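Long-range contact in uracil-dna glycosylase (Deinococcus radiodurans, PDB 4UQM), which belongs to the uracil-DNA glycosylase superfamily, built round a parallel four-stranded sheet flanked by helices, and is modelled here with bound nucleic acid: residues K174-L182 with T224-R233. The protein carries 1 engineered substitution. Sequence-based numbering, arbitrary orientation.
Sequences KEERVVFIL and TNEALEKAGR
R177 and R233 trade hydrogen bonds across this contact, each arginine reaching a backbone carbonyl of the other segment, an instance of how the C-terminal end of a helix can be tied to the residues leading into a strand. R233 NH1 meets R177 O at 2.8 Å in an almost straight bond (177°); the oxygen lies in the guanidinium plane, although the donor stands above the carbonyl plane. The same NH1 also bonds to V75 O, so one nitrogen bridges two backbone oxygens. In return R177 NH1 gives a bond of 2.9 Å to A227 O, which A231 N approaches from the opposite face at 3.3 Å; the carbonyl is thus shared between the helix and the arginine. R177 starts with CG anti to the backbone N and bends at chi3, laying CD 3.6 Å from A231 CB, while its NE is held by N198 O.

Electrostatics add a looser tie. The E176 carboxylate stacks over one face of the R233 guanidinium, their planes 1° apart, but E176 OE1 is 3.8 Å from R233 NE and no N-H points at it, making this a long, purely charge-based salt bridge.

Apolar packing takes over along the strand. V179 CG2 sits 3.9 Å from A227 CB and also touches L228 CD2, while its CG1 lies against T224. The T224 hydroxyl interrupts this apolar packing: I181 CD1 lies 3.4 Å from T224 OG1, which is hydrogen-bonded to P220 O.

Beyond A231, G232 takes a positive phi in a Schellman motif that ends the helix and leads into R233. Residues 224-230 of helix 220-230 run nearly antiparallel to strand 179-182 (164°), packing on the parallel sheet where V77 and I202 of the adjacent strands also touch T224; helix 160-172 packs against V178 and F180, whose CB atoms point away from the 224-233 segment.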
loop_
_atom_site.group_PDB
_atom_site.type_symbol
_atom_site.label_atom_id
_atom_site.label_comp_id
_atom_site.label_asym_id
_atom_site.label_seq_id
_atom_site.Cartn_x
_atom_site.Cartn_y
_atom_site.Cartn_z
ATOM N N LYS A 174 11.211 1.501 -13.210
ATOM C CA LYS A 174 11.309 2.944 -13.491
ATOM C C LYS A 174 12.738 3.424 -13.265
ATOM O O LYS A 174 13.422 2.974 -12.336
ATOM C CB LYS A 174 10.342 3.744 -12.624
ATOM C CG LYS A 174 8.844 3.521 -12.892
ATOM C CD LYS A 174 8.016 3.965 -11.696
ATOM C CE LYS A 174 8.130 5.398 -11.313
ATOM N NZ LYS A 174 7.049 6.261 -11.726
ATOM N N GLU A 175 13.147 4.384 -14.076
ATOM C CA GLU A 175 14.497 4.937 -14.013
ATOM C C GLU A 175 14.629 5.972 -12.891
ATOM O O GLU A 175 15.605 5.954 -12.147
ATOM C CB GLU A 175 14.918 5.458 -15.403
ATOM C CG GLU A 175 14.908 4.301 -16.428
ATOM C CD GLU A 175 15.131 4.656 -17.896
ATOM O OE1 GLU A 175 14.385 5.522 -18.463
ATOM O OE2 GLU A 175 16.002 3.969 -18.512
ATOM N N GLU A 176 13.618 6.799 -12.727
ATOM C CA GLU A 176 13.660 7.841 -11.690
ATOM C C GLU A 176 13.430 7.260 -10.325
ATOM O O GLU A 176 12.657 6.330 -10.183
ATOM C CB GLU A 176 12.658 8.949 -11.926
ATOM C CG GLU A 176 13.215 10.274 -11.407
ATOM C CD GLU A 176 12.503 11.490 -11.957
ATOM O OE1 GLU A 176 11.400 11.296 -12.547
ATOM O OE2 GLU A 176 13.053 12.620 -11.813
ATOM N N ARG A 177 14.137 7.820 -9.345
ATOM C CA ARG A 177 14.067 7.352 -7.974
ATOM C C ARG A 177 12.647 7.149 -7.442
ATOM O O ARG A 177 11.781 8.038 -7.463
ATOM C CB ARG A 177 14.771 8.339 -7.029
ATOM C CG ARG A 177 14.625 7.957 -5.561
ATOM C CD ARG A 177 15.673 8.601 -4.711
ATOM N NE ARG A 177 17.019 8.013 -4.898
ATOM C CZ ARG A 177 18.078 8.367 -4.189
ATOM N NH1 ARG A 177 18.028 9.423 -3.366
ATOM N NH2 ARG A 177 19.235 7.734 -4.355
ATOM N N VAL A 178 12.431 5.977 -6.884
ATOM C CA VAL A 178 11.291 5.649 -6.067
ATOM C C VAL A 178 11.797 5.228 -4.695
ATOM O O VAL A 178 12.791 4.469 -4.563
ATOM C CB VAL A 178 10.463 4.521 -6.708
ATOM C CG1 VAL A 178 9.361 4.105 -5.812
ATOM C CG2 VAL A 178 9.904 5.008 -8.041
ATOM N N VAL A 179 11.123 5.714 -3.671
ATOM C CA VAL A 179 11.354 5.245 -2.307
ATOM C C VAL A 179 10.342 4.187 -1.958
ATOM O O VAL A 179 9.122 4.438 -1.983
ATOM C CB VAL A 179 11.319 6.424 -1.314
ATOM C CG1 VAL A 179 11.572 5.942 0.123
ATOM C CG2 VAL A 179 12.257 7.582 -1.698
ATOM N N PHE A 180 10.816 3.014 -1.608
ATOM C CA PHE A 180 9.999 1.918 -1.161
ATOM C C PHE A 180 10.064 1.822 0.342
ATOM O O PHE A 180 11.161 1.640 0.900
ATOM C CB PHE A 180 10.515 0.597 -1.755
ATOM C CG PHE A 180 10.459 0.501 -3.278
ATOM C CD1 PHE A 180 11.391 1.141 -4.090
ATOM C CD2 PHE A 180 9.477 -0.266 -3.886
ATOM C CE1 PHE A 180 11.363 0.974 -5.461
ATOM C CE2 PHE A 180 9.413 -0.419 -5.285
ATOM C CZ PHE A 180 10.360 0.221 -6.064
ATOM N N ILE A 181 8.907 1.907 0.980
ATOM C CA ILE A 181 8.771 1.787 2.440
ATOM C C ILE A 181 8.071 0.466 2.735
ATOM O O ILE A 181 6.918 0.279 2.411
ATOM C CB ILE A 181 7.943 2.968 3.048
ATOM C CG1 ILE A 181 8.571 4.320 2.667
ATOM C CG2 ILE A 181 7.756 2.796 4.553
ATOM C CD1 ILE A 181 7.669 5.484 3.089
ATOM N N LEU A 182 8.829 -0.460 3.361
ATOM C CA LEU A 182 8.352 -1.839 3.591
ATOM C C LEU A 182 8.053 -1.939 5.069
ATOM O O LEU A 182 8.981 -1.948 5.913
ATOM C CB LEU A 182 9.425 -2.831 3.137
ATOM C CG LEU A 182 9.928 -2.614 1.690
ATOM C CD1 LEU A 182 10.970 -3.692 1.350
ATOM C CD2 LEU A 182 8.781 -2.614 0.686
ATOM N N THR A 224 12.286 9.478 3.619
ATOM C CA THR A 224 11.739 9.467 2.258
ATOM C C THR A 224 11.958 10.820 1.571
ATOM O O THR A 224 12.386 10.887 0.421
ATOM C CB THR A 224 10.238 9.101 2.320
ATOM O OG1 THR A 224 10.120 7.744 2.728
ATOM C CG2 THR A 224 9.557 9.288 0.960
ATOM N N ASN A 225 11.628 11.891 2.278
ATOM C CA ASN A 225 11.728 13.206 1.692
ATOM C C ASN A 225 13.162 13.604 1.392
ATOM O O ASN A 225 13.437 14.202 0.342
ATOM C CB ASN A 225 11.012 14.249 2.519
ATOM C CG ASN A 225 9.514 14.195 2.321
ATOM O OD1 ASN A 225 9.031 13.489 1.457
ATOM N ND2 ASN A 225 8.779 14.962 3.114
ATOM N N GLU A 226 14.088 13.202 2.249
ATOM C CA GLU A 226 15.485 13.508 1.985
ATOM C C GLU A 226 15.978 12.771 0.724
ATOM O O GLU A 226 16.632 13.364 -0.129
ATOM C CB GLU A 226 16.314 13.176 3.218
ATOM C CG GLU A 226 17.816 13.415 3.058
ATOM C CD GLU A 226 18.611 13.167 4.337
ATOM O OE1 GLU A 226 17.980 12.799 5.379
ATOM O OE2 GLU A 226 19.857 13.362 4.315
ATOM N N ALA A 227 15.598 11.499 0.589
ATOM C CA ALA A 227 15.957 10.747 -0.609
ATOM C C ALA A 227 15.352 11.356 -1.884
ATOM O O ALA A 227 16.003 11.420 -2.939
ATOM C CB ALA A 227 15.551 9.279 -0.470
ATOM N N LEU A 228 14.068 11.718 -1.829
ATOM C CA LEU A 228 13.434 12.338 -3.000
ATOM C C LEU A 228 14.161 13.613 -3.375
ATOM O O LEU A 228 14.485 13.835 -4.539
ATOM C CB LEU A 228 11.966 12.609 -2.754
ATOM C CG LEU A 228 11.093 11.347 -2.633
ATOM C CD1 LEU A 228 9.714 11.655 -2.079
ATOM C CD2 LEU A 228 11.029 10.638 -3.980
ATOM N N GLU A 229 14.440 14.442 -2.367
ATOM C CA GLU A 229 15.062 15.730 -2.638
ATOM C C GLU A 229 16.439 15.573 -3.236
ATOM O O GLU A 229 16.786 16.294 -4.187
ATOM C CB GLU A 229 15.131 16.516 -1.350
ATOM C CG GLU A 229 13.787 17.057 -0.951
ATOM C CD GLU A 229 13.718 17.470 0.519
ATOM O OE1 GLU A 229 14.749 17.477 1.180
ATOM O OE2 GLU A 229 12.622 17.671 1.067
ATOM N N LYS A 230 17.211 14.619 -2.745
ATOM C CA LYS A 230 18.560 14.398 -3.289
ATOM C C LYS A 230 18.553 13.922 -4.748
ATOM O O LYS A 230 19.529 14.141 -5.467
ATOM C CB LYS A 230 19.361 13.421 -2.427
ATOM C CG LYS A 230 19.575 13.875 -0.986
ATOM C CD LYS A 230 20.553 15.014 -0.793
ATOM C CE LYS A 230 20.534 15.483 0.665
ATOM N NZ LYS A 230 20.899 14.363 1.606
ATOM N N ALA A 231 17.441 13.296 -5.172
ATOM C CA ALA A 231 17.245 12.894 -6.569
ATOM C C ALA A 231 16.542 13.935 -7.458
ATOM O O ALA A 231 16.238 13.668 -8.609
ATOM C CB ALA A 231 16.496 11.556 -6.619
ATOM N N GLY A 232 16.245 15.119 -6.930
ATOM C CA GLY A 232 15.514 16.125 -7.720
ATOM C C GLY A 232 14.032 15.843 -7.906
ATOM O O GLY A 232 13.362 16.457 -8.748
ATOM N N ARG A 233 13.505 14.939 -7.098
ATOM C CA ARG A 233 12.102 14.707 -7.029
ATOM C C ARG A 233 11.657 15.634 -5.853
ATOM O O ARG A 233 12.405 15.961 -4.908
ATOM C CB ARG A 233 11.791 13.208 -6.843
ATOM C CG ARG A 233 12.463 12.304 -7.872
ATOM C CD ARG A 233 11.726 11.012 -8.142
ATOM N NE ARG A 233 10.489 11.288 -8.877
ATOM C CZ ARG A 233 9.579 10.398 -9.273
ATOM N NH1 ARG A 233 9.651 9.096 -9.007
ATOM N NH2 ARG A 233 8.517 10.859 -9.909
#